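Local coordinates for protein 3'-5' exonuclease crn-4 (Caenorhabditis elegans, PDB 5DK5) that degrades RNA and DNA from the 3' end as a homodimeric DEDDh-family exonuclease and takes part in apoptotic DNA degradation, at residues L22-T28 / V41-V47; V98-F102 / I139-F145; Y37-V41 / R128-Q133. All blocks are in the same frame, centred on the assembly; numbering follows the deposited sequence.

Contact 1: L22-T28 / V41-V47; sequences LILDFET and VIQFAIV
Phe26 and Phe44 sit across from each other as a non-hydrogen-bonded antiparallel pair, and their first torsions lead the two rings into contact. The ring of Phe26 turns beside its own backbone N (chi1 -72°), whereas Phe44 carries its ring anti to the N (chi1 -163°). The side chains run alongside one another in an edge-to-face pair, Phe26 giving the edge. Phe26 CE1 lies over the centre of the Phe44 face, 3.4 Å from Phe44 CD1, and the planes are turned by 59°. The methyl CG1 of Val41 reaches Phe26 CD1 at 3.7 Å. Leu24 and Ile46, on the same face of the sheet, continue this apolar surface, which suits branched aliphatic and aromatic residues.

The opposite face bears Ile23, Asp25 and Glu27 beside Val47, Ala45 and Gln43. The small Ala45 is the partner of Asp25, which, like Glu27, is a magnesium ligand of the DEDDh active site; Asp194, close to both, also binds the metal. The side chains of Asp25 and Glu27 lie about 3 Å, nearest atoms, from a bound magnesium ion and a bound MES respectively. Asp25 OD1 and Glu27 OE2 are only 2.9 Å apart, a closeness that the bound magnesium probably makes tolerable.

Paired backbone bonds join Ile23 with Val47, Asp25 with Ala45, and Glu27 with Gln43. At the Val41 end a classic beta bulge places both Ile42 and Gln43 opposite Glu27, whose carbonyl O accepts from two amides: Ile42 N at 2.8 Å, almost straight, and Gln43 N at 3.3 Å.

In the RNase H-like sheet of the exonuclease domain, strand 20-28 is flanked by 41-50 and 116-120, and 41-50 in turn by 55-65. Helix 191-207 covers the acidic face, while helices 95-109 and 124-136 pack on the phenylalanine side.

Contact 2: V98-F102 / I139-F145; sequences VYEQF and IQMPAFF
Tyr99 and Phe102, one turn apart on the helix, reach toward the loop 139-145 and make all of its direct contacts with 98-102. The edge of the Phe102 ring receives Phe144, with CE1 of Phe144 3.7 Å from Phe102 CE2 and the two planes inclined at 70°. Phe145 lies nearly parallel to Phe102 but slid aside, so overlap is slight; its CZ is 4.0 Å from Phe102 CE2. These three rings make an aromatic cluster, flat groups well suited to packing between helix and loop. Tyr99 slides past Ile139, CE2 approaching the CG2 methyl at 4.0 Å, and its OH ends 3.3 Å from Pro142 CG.

A water is hydrogen-bonded to Tyr99 OH (3.0 Å) and donates to Gln140 O at 3.1 Å, so the loop backbone is coupled to the helix without a direct bond.

Behind these contacts, Pro142 stiffens the loop and offers an apolar surface to Tyr99 and Phe144. CG of Phe144 lies between its backbone N and carbonyl carbon (chi1 48°), which places one ring face against Pro142 CB and CE1 over a face of Phe145. Phe145 N bonds back to Pro142 O at 3.1 Å, turning the chain so that both phenylalanines face the helix.

The loop links helix 124-136 to strand 147-150. Met134 of that helix touches Tyr99, Ile139 and Pro142, Phe118 meets Phe145 edge-to-face, and Phe102 reaches Phe44 and Ile46 of strand 41-50.

Contact 3: Y37-V41 / R128-Q133; sequences YPCEV and RIAQYQ. With IPA (isopropyl alcohol), chain M.
Pro38 centres an inverse gamma turn, closed by Cys39 N to Tyr37 O at 2.9 Å, and the chain then passes along helix 124-136 into strand 41-50. Gln133 reaches across from the helix: with its chain bent at chi2 (62°), its OE1 accepts in the carbonyl plane from Val41 N, 2.8 Å away. A water that donates to both OE1 and Val41 O gives this buried oxygen a second partner, and a glutamine is long enough to bring an acceptor to the amide at the start of strand 41-50. The side chains of Val41 and Ile129 cross at about a right angle, Val41 CG2 to Ile129 CG2 3.7 Å.

Tyr132 turns the edge of its ring to Cys39 O, with CD2 at 3.3 Å, while Pro38 CB packs near its OH, which bonds to Phe301 O. Isopropanol, probably from the crystallisation liquor, lays C1 over the centre of one ring face, and its O2 accepts a hydrogen bond from Arg128 NH1 (3.2 Å); Arg128 NE is held by Gln124 OE1.

Helix 300-305 closes over Pro38 and Tyr132, Phe95 of helix 95-109 flanks Val41 and Gln133, and Ile129 rests on Phe26 and Thr28 of strand 20-28.

From the N terminus, strand 20-28 leads through a short loop into strand 41-50, and contact 1 closes that loop as an antiparallel pair. Contact 3 begins inside it, at 37-41; since this segment begins before contact 1 is complete and its partner 128-133 comes after it, the two cross, sharing Val41. Contact 2 follows contact 1 in series but crosses contact 3, its helix segment 98-102 lying before 128-133 and its loop 139-145 after. Phe145 touches both Leu24 and Ala130. Contact 1 joins two strands, contact 2 ties helix 95-109 to the loop before strand 147-150, and contact 3 ties the entry to strand 41-50 to helix 124-136.

Contact 1: L22-T28 / V41-V47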
loop_
_atom_site.group_PDB
_atom_site.type_symbol
_atom_site.label_atom_id
_atom_site.label_comp_id
_atom_site.label_asym_id
_atom_site.label_seq_id
_atom_site.Cartn_x
_atom_site.Cartn_y
_atom_site.Cartn_z
ATOM N N LEU B 22 -9.259 28.776 -10.811
ATOM C CA LEU B 22 -8.371 27.639 -11.012
ATOM C C LEU B 22 -9.089 26.344 -10.672
ATOM O O LEU B 22 -9.361 26.065 -9.509
ATOM C CB LEU B 22 -7.113 27.781 -10.153
ATOM C CG LEU B 22 -6.289 29.054 -10.361
ATOM C CD1 LEU B 22 -5.096 29.068 -9.419
ATOM C CD2 LEU B 22 -5.831 29.186 -11.808
ATOM N N ILE B 23 -9.398 25.552 -11.691
ATOM C CA ILE B 23 -10.054 24.273 -11.473
ATOM C C ILE B 23 -9.022 23.275 -10.952
ATOM O O ILE B 23 -8.133 22.852 -11.687
ATOM C CB ILE B 23 -10.712 23.738 -12.758
ATOM C CG1 ILE B 23 -11.842 24.666 -13.211
ATOM C CG2 ILE B 23 -11.268 22.334 -12.540
ATOM C CD1 ILE B 23 -11.389 25.831 -14.070
ATOM N N LEU B 24 -9.152 22.907 -9.681
ATOM C CA LEU B 24 -8.159 22.081 -8.998
ATOM C C LEU B 24 -8.626 20.636 -8.845
ATOM O O LEU B 24 -9.814 20.376 -8.653
ATOM C CB LEU B 24 -7.845 22.684 -7.626
ATOM C CG LEU B 24 -6.920 21.896 -6.698
ATOM C CD1 LEU B 24 -6.082 22.858 -5.873
ATOM C CD2 LEU B 24 -7.713 20.977 -5.779
ATOM N N ASP B 25 -7.681 19.701 -8.918
ATOM C CA ASP B 25 -7.989 18.283 -8.765
ATOM C C ASP B 25 -6.816 17.494 -8.190
ATOM O O ASP B 25 -5.703 17.545 -8.714
ATOM C CB ASP B 25 -8.391 17.675 -10.106
ATOM C CG ASP B 25 -8.770 16.213 -9.987
ATOM O OD1 ASP B 25 -7.866 15.353 -9.993
ATOM O OD2 ASP B 25 -9.978 15.924 -9.883
ATOM N N PHE B 26 -7.087 16.760 -7.115
ATOM C CA PHE B 26 -6.113 15.852 -6.523
ATOM C C PHE B 26 -6.523 14.405 -6.758
ATOM O O PHE B 26 -7.702 14.062 -6.688
ATOM C CB PHE B 26 -5.967 16.095 -5.017
ATOM C CG PHE B 26 -5.259 17.372 -4.662
ATOM C CD1 PHE B 26 -3.987 17.637 -5.140
ATOM C CD2 PHE B 26 -5.857 18.295 -3.819
ATOM C CE1 PHE B 26 -3.333 18.805 -4.798
ATOM C CE2 PHE B 26 -5.208 19.464 -3.475
ATOM C CZ PHE B 26 -3.943 19.720 -3.966
ATOM N N GLU B 27 -5.538 13.567 -7.058
ATOM C CA GLU B 27 -5.710 12.120 -7.018
ATOM C C GLU B 27 -4.776 11.580 -5.950
ATOM O O GLU B 27 -3.675 12.101 -5.769
ATOM C CB GLU B 27 -5.420 11.489 -8.379
ATOM C CG GLU B 27 -6.308 12.018 -9.496
ATOM C CD GLU B 27 -7.785 11.750 -9.261
ATOM O OE1 GLU B 27 -8.116 10.701 -8.670
ATOM O OE2 GLU B 27 -8.614 12.596 -9.667
ATOM N N THR B 28 -5.223 10.547 -5.241
ATOM C CA THR B 28 -4.482 10.027 -4.098
ATOM C C THR B 28 -4.267 8.523 -4.172
ATOM O O THR B 28 -4.886 7.827 -4.977
ATOM C CB THR B 28 -5.209 10.332 -2.766
ATOM O OG1 THR B 28 -6.370 9.498 -2.644
ATOM C CG2 THR B 28 -5.625 11.800 -2.688
ATOM N N VAL B 41 -1.426 12.411 -1.798
ATOM C CA VAL B 41 -1.540 12.956 -3.145
ATOM C C VAL B 41 -0.501 12.329 -4.071
ATOM O O VAL B 41 0.679 12.257 -3.726
ATOM C CB VAL B 41 -1.359 14.488 -3.146
ATOM C CG1 VAL B 41 -1.393 15.041 -4.569
ATOM C CG2 VAL B 41 -2.431 15.149 -2.300
ATOM N N ILE B 42 -0.943 11.883 -5.246
ATOM C CA ILE B 42 -0.045 11.303 -6.242
ATOM C C ILE B 42 -0.157 12.013 -7.592
ATOM O O ILE B 42 0.660 11.789 -8.485
ATOM C CB ILE B 42 -0.309 9.795 -6.434
ATOM C CG1 ILE B 42 -1.783 9.539 -6.751
ATOM C CG2 ILE B 42 0.108 9.029 -5.181
ATOM C CD1 ILE B 42 -2.099 8.085 -7.043
ATOM N N GLN B 43 -1.167 12.865 -7.741
ATOM C CA GLN B 43 -1.243 13.749 -8.898
ATOM C C GLN B 43 -1.877 15.087 -8.524
ATOM O O GLN B 43 -2.851 15.143 -7.773
ATOM C CB GLN B 43 -2.020 13.097 -10.041
ATOM C CG GLN B 43 -1.948 13.892 -11.338
ATOM C CD GLN B 43 -2.477 13.127 -12.535
ATOM O OE1 GLN B 43 -3.073 12.059 -12.395
ATOM N NE2 GLN B 43 -2.259 13.676 -13.725
ATOM N N PHE B 44 -1.301 16.155 -9.067
ATOM C CA PHE B 44 -1.666 17.528 -8.737
ATOM C C PHE B 44 -1.978 18.269 -10.036
ATOM O O PHE B 44 -1.063 18.631 -10.776
ATOM C CB PHE B 44 -0.513 18.194 -7.972
ATOM C CG PHE B 44 -0.891 19.448 -7.229
ATOM C CD1 PHE B 44 -1.994 20.203 -7.590
ATOM C CD2 PHE B 44 -0.118 19.876 -6.161
ATOM C CE1 PHE B 44 -2.320 21.355 -6.898
ATOM C CE2 PHE B 44 -0.440 21.026 -5.466
ATOM C CZ PHE B 44 -1.540 21.766 -5.834
ATOM N N ALA B 45 -3.263 18.494 -10.309
ATOM C CA ALA B 45 -3.696 19.040 -11.595
ATOM C C ALA B 45 -4.532 20.309 -11.445
ATOM O O ALA B 45 -5.481 20.353 -10.661
ATOM C CB ALA B 45 -4.481 17.992 -12.370
ATOM N N ILE B 46 -4.168 21.334 -12.210
ATOM C CA ILE B 46 -4.900 22.596 -12.232
ATOM C C ILE B 46 -5.031 23.110 -13.664
ATOM O O ILE B 46 -4.108 22.978 -14.466
ATOM C CB ILE B 46 -4.211 23.681 -11.368
ATOM C CG1 ILE B 46 -4.078 23.214 -9.916
ATOM C CG2 ILE B 46 -4.998 24.995 -11.425
ATOM C CD1 ILE B 46 -3.269 24.151 -9.034
ATOM N N VAL B 47 -6.193 23.679 -13.976
ATOM C CA VAL B 47 -6.396 24.401 -15.227
ATOM C C VAL B 47 -7.082 25.728 -14.920
ATOM O O VAL B 47 -7.980 25.796 -14.079
ATOM C CB VAL B 47 -7.235 23.591 -16.243
ATOM C CG1 VAL B 47 -8.636 23.331 -15.712
ATOM C CG2 VAL B 47 -7.295 24.315 -17.583
#

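Contact 2: V98-F102 / I139-F145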
loop_
_atom_site.group_PDB
_atom_site.type_symbol
_atom_site.label_atom_id
_atom_site.label_comp_id
_atom_site.label_asym_id
_atom_site.label_seq_id
_atom_site.Cartn_x
_atom_site.Cartn_y
_atom_site.Cartn_z
ATOM N N VAL B 98 6.644 19.433 -4.871
ATOM C CA VAL B 98 5.630 19.757 -5.865
ATOM C C VAL B 98 4.770 20.928 -5.405
ATOM O O VAL B 98 4.372 21.768 -6.212
ATOM C CB VAL B 98 4.732 18.546 -6.159
ATOM C CG1 VAL B 98 3.577 18.930 -7.075
ATOM C CG2 VAL B 98 5.554 17.430 -6.787
ATOM N N TYR B 99 4.480 20.979 -4.108
ATOM C CA TYR B 99 3.703 22.082 -3.555
ATOM C C TYR B 99 4.481 23.388 -3.656
ATOM O O TYR B 99 3.902 24.447 -3.884
ATOM C CB TYR B 99 3.323 21.816 -2.098
ATOM C CG TYR B 99 2.543 22.954 -1.476
ATOM C CD1 TYR B 99 1.212 23.172 -1.806
ATOM C CD2 TYR B 99 3.142 23.819 -0.568
ATOM C CE1 TYR B 99 0.499 24.218 -1.248
ATOM C CE2 TYR B 99 2.434 24.864 -0.003
ATOM C CZ TYR B 99 1.115 25.057 -0.346
ATOM O OH TYR B 99 0.410 26.097 0.216
ATOM N N GLU B 100 5.796 23.307 -3.483
ATOM C CA GLU B 100 6.652 24.478 -3.616
ATOM C C GLU B 100 6.659 24.969 -5.061
ATOM O O GLU B 100 6.648 26.173 -5.318
ATOM C CB GLU B 100 8.072 24.155 -3.146
ATOM C CG GLU B 100 9.081 25.270 -3.358
ATOM C CD GLU B 100 8.682 26.569 -2.680
ATOM O OE1 GLU B 100 8.013 26.516 -1.625
ATOM O OE2 GLU B 100 9.036 27.645 -3.205
ATOM N N GLN B 101 6.671 24.031 -6.003
ATOM C CA GLN B 101 6.609 24.370 -7.421
ATOM C C GLN B 101 5.252 24.984 -7.755
ATOM O O GLN B 101 5.146 25.856 -8.617
ATOM C CB GLN B 101 6.858 23.129 -8.280
ATOM C CG GLN B 101 8.277 22.580 -8.182
ATOM C CD GLN B 101 8.436 21.224 -8.845
ATOM O OE1 GLN B 101 7.481 20.458 -8.964
ATOM N NE2 GLN B 101 9.652 20.922 -9.282
ATOM N N PHE B 102 4.220 24.520 -7.061
ATOM C CA PHE B 102 2.867 25.023 -7.262
ATOM C C PHE B 102 2.743 26.470 -6.792
ATOM O O PHE B 102 2.091 27.284 -7.442
ATOM C CB PHE B 102 1.862 24.129 -6.530
ATOM C CG PHE B 102 0.591 24.827 -6.145
ATOM C CD1 PHE B 102 -0.371 25.120 -7.095
ATOM C CD2 PHE B 102 0.353 25.177 -4.827
ATOM C CE1 PHE B 102 -1.543 25.760 -6.739
ATOM C CE2 PHE B 102 -0.817 25.816 -4.466
ATOM C CZ PHE B 102 -1.766 26.106 -5.421
ATOM N N ILE B 139 2.872 21.016 6.597
ATOM C CA ILE B 139 2.730 22.311 5.949
ATOM C C ILE B 139 1.467 22.992 6.458
ATOM O O ILE B 139 0.434 22.349 6.645
ATOM C CB ILE B 139 2.674 22.179 4.415
ATOM C CG1 ILE B 139 3.912 21.429 3.913
ATOM C CG2 ILE B 139 2.575 23.561 3.760
ATOM C CD1 ILE B 139 3.940 21.198 2.415
ATOM N N GLN B 140 1.560 24.294 6.694
ATOM C CA GLN B 140 0.416 25.066 7.151
ATOM C C GLN B 140 -0.631 25.164 6.049
ATOM O O GLN B 140 -0.304 25.438 4.894
ATOM C CB GLN B 140 0.856 26.461 7.589
ATOM C CG GLN B 140 -0.256 27.302 8.182
ATOM C CD GLN B 140 0.242 28.639 8.689
ATOM O OE1 GLN B 140 -0.026 29.022 9.827
ATOM N NE2 GLN B 140 0.975 29.357 7.844
ATOM N N MET B 141 -1.887 24.937 6.411
ATOM C CA MET B 141 -2.984 25.033 5.456
ATOM C C MET B 141 -3.061 26.458 4.898
ATOM O O MET B 141 -3.307 27.398 5.652
ATOM C CB MET B 141 -4.305 24.648 6.120
ATOM C CG MET B 141 -5.427 24.360 5.140
ATOM S SD MET B 141 -5.193 22.801 4.264
ATOM C CE MET B 141 -6.727 22.705 3.349
ATOM N N PRO B 142 -2.846 26.627 3.579
ATOM C CA PRO B 142 -2.811 27.985 3.021
ATOM C C PRO B 142 -4.180 28.658 2.989
ATOM O O PRO B 142 -5.211 27.985 2.986
ATOM C CB PRO B 142 -2.278 27.769 1.602
ATOM C CG PRO B 142 -2.685 26.390 1.257
ATOM C CD PRO B 142 -2.632 25.604 2.537
ATOM N N ALA B 143 -4.177 29.985 2.951
ATOM C CA ALA B 143 -5.408 30.758 2.995
ATOM C C ALA B 143 -6.284 30.519 1.770
ATOM O O ALA B 143 -7.508 30.605 1.856
ATOM C CB ALA B 143 -5.088 32.238 3.125
ATOM N N PHE B 144 -5.662 30.225 0.631
ATOM C CA PHE B 144 -6.415 30.029 -0.608
ATOM C C PHE B 144 -6.964 28.604 -0.741
ATOM O O PHE B 144 -7.641 28.289 -1.721
ATOM C CB PHE B 144 -5.557 30.379 -1.833
ATOM C CG PHE B 144 -4.179 29.777 -1.821
ATOM C CD1 PHE B 144 -3.991 28.425 -2.053
ATOM C CD2 PHE B 144 -3.067 30.575 -1.608
ATOM C CE1 PHE B 144 -2.721 27.877 -2.053
ATOM C CE2 PHE B 144 -1.795 30.034 -1.607
ATOM C CZ PHE B 144 -1.622 28.684 -1.832
ATOM N N PHE B 145 -6.671 27.751 0.239
ATOM C CA PHE B 145 -7.282 26.425 0.320
ATOM C C PHE B 145 -8.381 26.379 1.387
ATOM O O PHE B 145 -9.082 25.373 1.517
ATOM C CB PHE B 145 -6.232 25.348 0.629
ATOM C CG PHE B 145 -5.440 24.875 -0.571
ATOM C CD1 PHE B 145 -5.691 25.355 -1.848
ATOM C CD2 PHE B 145 -4.448 23.921 -0.411
ATOM C CE1 PHE B 145 -4.960 24.900 -2.934
ATOM C CE2 PHE B 145 -3.716 23.462 -1.492
ATOM C CZ PHE B 145 -3.972 23.951 -2.754
HETATM O O HOH W 1 1.357 27.093 2.933
#

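Contact 3: Y37-V41 / R128-Q133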
loop_
_atom_site.group_PDB
_atom_site.type_symbol
_atom_site.label_atom_id
_atom_site.label_comp_id
_atom_site.label_asym_id
_atom_site.label_seq_id
_atom_site.Cartn_x
_atom_site.Cartn_y
_atom_site.Cartn_z
ATOM N N TYR B 37 -7.530 4.650 5.516
ATOM C CA TYR B 37 -6.369 4.677 4.641
ATOM C C TYR B 37 -5.739 6.069 4.635
ATOM O O TYR B 37 -6.447 7.062 4.477
ATOM C CB TYR B 37 -6.782 4.276 3.225
ATOM C CG TYR B 37 -5.633 3.895 2.321
ATOM C CD1 TYR B 37 -4.977 4.852 1.557
ATOM C CD2 TYR B 37 -5.214 2.575 2.223
ATOM C CE1 TYR B 37 -3.927 4.502 0.725
ATOM C CE2 TYR B 37 -4.169 2.219 1.398
ATOM C CZ TYR B 37 -3.530 3.184 0.650
ATOM O OH TYR B 37 -2.487 2.826 -0.174
ATOM N N PRO B 38 -4.406 6.151 4.805
ATOM C CA PRO B 38 -3.723 7.449 4.832
ATOM C C PRO B 38 -3.463 7.994 3.431
ATOM O O PRO B 38 -2.330 7.967 2.952
ATOM C CB PRO B 38 -2.417 7.126 5.560
ATOM C CG PRO B 38 -2.115 5.735 5.137
ATOM C CD PRO B 38 -3.457 5.042 5.005
ATOM N N CYS B 39 -4.519 8.489 2.791
ATOM C CA CYS B 39 -4.448 8.968 1.415
ATOM C C CYS B 39 -3.359 10.018 1.217
ATOM O O CYS B 39 -3.351 11.054 1.884
ATOM C CB CYS B 39 -5.800 9.545 0.989
ATOM S SG CYS B 39 -7.164 8.364 1.047
ATOM N N GLU B 40 -2.442 9.732 0.295
ATOM C CA GLU B 40 -1.398 10.671 -0.105
ATOM C C GLU B 40 -1.615 11.120 -1.543
ATOM O O GLU B 40 -1.934 10.305 -2.405
ATOM C CB GLU B 40 -0.016 10.035 0.022
ATOM C CG GLU B 40 0.363 9.619 1.423
ATOM C CD GLU B 40 1.658 8.837 1.448
ATOM O OE1 GLU B 40 1.627 7.627 1.139
ATOM O OE2 GLU B 40 2.709 9.435 1.761
ATOM N N VAL B 41 -1.426 12.411 -1.798
ATOM C CA VAL B 41 -1.540 12.956 -3.145
ATOM C C VAL B 41 -0.501 12.329 -4.071
ATOM O O VAL B 41 0.679 12.257 -3.726
ATOM C CB VAL B 41 -1.359 14.488 -3.146
ATOM C CG1 VAL B 41 -1.393 15.041 -4.569
ATOM C CG2 VAL B 41 -2.431 15.149 -2.300
ATOM N N ARG B 128 -10.621 17.421 2.739
ATOM C CA ARG B 128 -10.040 16.149 3.181
ATOM C C ARG B 128 -8.623 15.949 2.656
ATOM O O ARG B 128 -7.664 15.932 3.429
ATOM C CB ARG B 128 -10.917 14.970 2.745
ATOM C CG ARG B 128 -10.357 13.604 3.151
ATOM C CD ARG B 128 -11.354 12.475 2.898
ATOM N NE ARG B 128 -11.632 12.298 1.476
ATOM C CZ ARG B 128 -10.854 11.629 0.631
ATOM N NH1 ARG B 128 -9.731 11.063 1.053
ATOM N NH2 ARG B 128 -11.199 11.531 -0.644
ATOM N N ILE B 129 -8.499 15.792 1.342
ATOM C CA ILE B 129 -7.230 15.414 0.724
ATOM C C ILE B 129 -6.130 16.430 1.007
ATOM O O ILE B 129 -5.049 16.064 1.470
ATOM C CB ILE B 129 -7.390 15.237 -0.801
ATOM C CG1 ILE B 129 -8.315 14.050 -1.080
ATOM C CG2 ILE B 129 -6.024 15.045 -1.478
ATOM C CD1 ILE B 129 -8.645 13.827 -2.548
ATOM N N ALA B 130 -6.395 17.701 0.725
ATOM C CA ALA B 130 -5.396 18.732 0.962
ATOM C C ALA B 130 -5.052 18.787 2.444
ATOM O O ALA B 130 -3.887 18.688 2.817
ATOM C CB ALA B 130 -5.882 20.084 0.474
ATOM N N GLN B 131 -6.070 18.910 3.288
ATOM C CA GLN B 131 -5.860 19.051 4.729
ATOM C C GLN B 131 -5.010 17.914 5.306
ATOM O O GLN B 131 -4.098 18.151 6.100
ATOM C CB GLN B 131 -7.206 19.112 5.457
ATOM C CG GLN B 131 -7.233 20.112 6.596
ATOM C CD GLN B 131 -8.481 20.009 7.450
ATOM O OE1 GLN B 131 -8.436 20.246 8.656
ATOM N NE2 GLN B 131 -9.605 19.665 6.829
ATOM N N TYR B 132 -5.306 16.683 4.901
ATOM C CA TYR B 132 -4.599 15.518 5.426
ATOM C C TYR B 132 -3.159 15.471 4.925
ATOM O O TYR B 132 -2.238 15.172 5.688
ATOM C CB TYR B 132 -5.324 14.229 5.042
ATOM C CG TYR B 132 -4.746 12.998 5.700
ATOM C CD1 TYR B 132 -5.042 12.692 7.020
ATOM C CD2 TYR B 132 -3.904 12.144 5.003
ATOM C CE1 TYR B 132 -4.517 11.571 7.628
ATOM C CE2 TYR B 132 -3.374 11.017 5.603
ATOM C CZ TYR B 132 -3.685 10.737 6.914
ATOM O OH TYR B 132 -3.158 9.616 7.516
ATOM N N GLN B 133 -2.969 15.764 3.642
ATOM C CA GLN B 133 -1.637 15.780 3.052
ATOM C C GLN B 133 -0.775 16.869 3.688
ATOM O O GLN B 133 0.426 16.679 3.889
ATOM C CB GLN B 133 -1.724 15.987 1.538
ATOM C CG GLN B 133 -0.382 15.988 0.819
ATOM C CD GLN B 133 0.349 14.667 0.943
ATOM O OE1 GLN B 133 -0.061 13.659 0.363
ATOM N NE2 GLN B 133 1.438 14.662 1.703
HETATM C C1 IPA M . -7.003 10.313 5.122
HETATM C C2 IPA M . -8.494 10.362 5.363
HETATM C C3 IPA M . -8.847 11.663 6.051
HETATM O O2 IPA M . -9.162 10.283 4.124
HETATM O O HOH W 2 -4.630 13.115 1.194
HETATM O O HOH W 3 3.275 12.380 2.143
HETATM O O HOH W 4 1.908 12.593 -1.354
#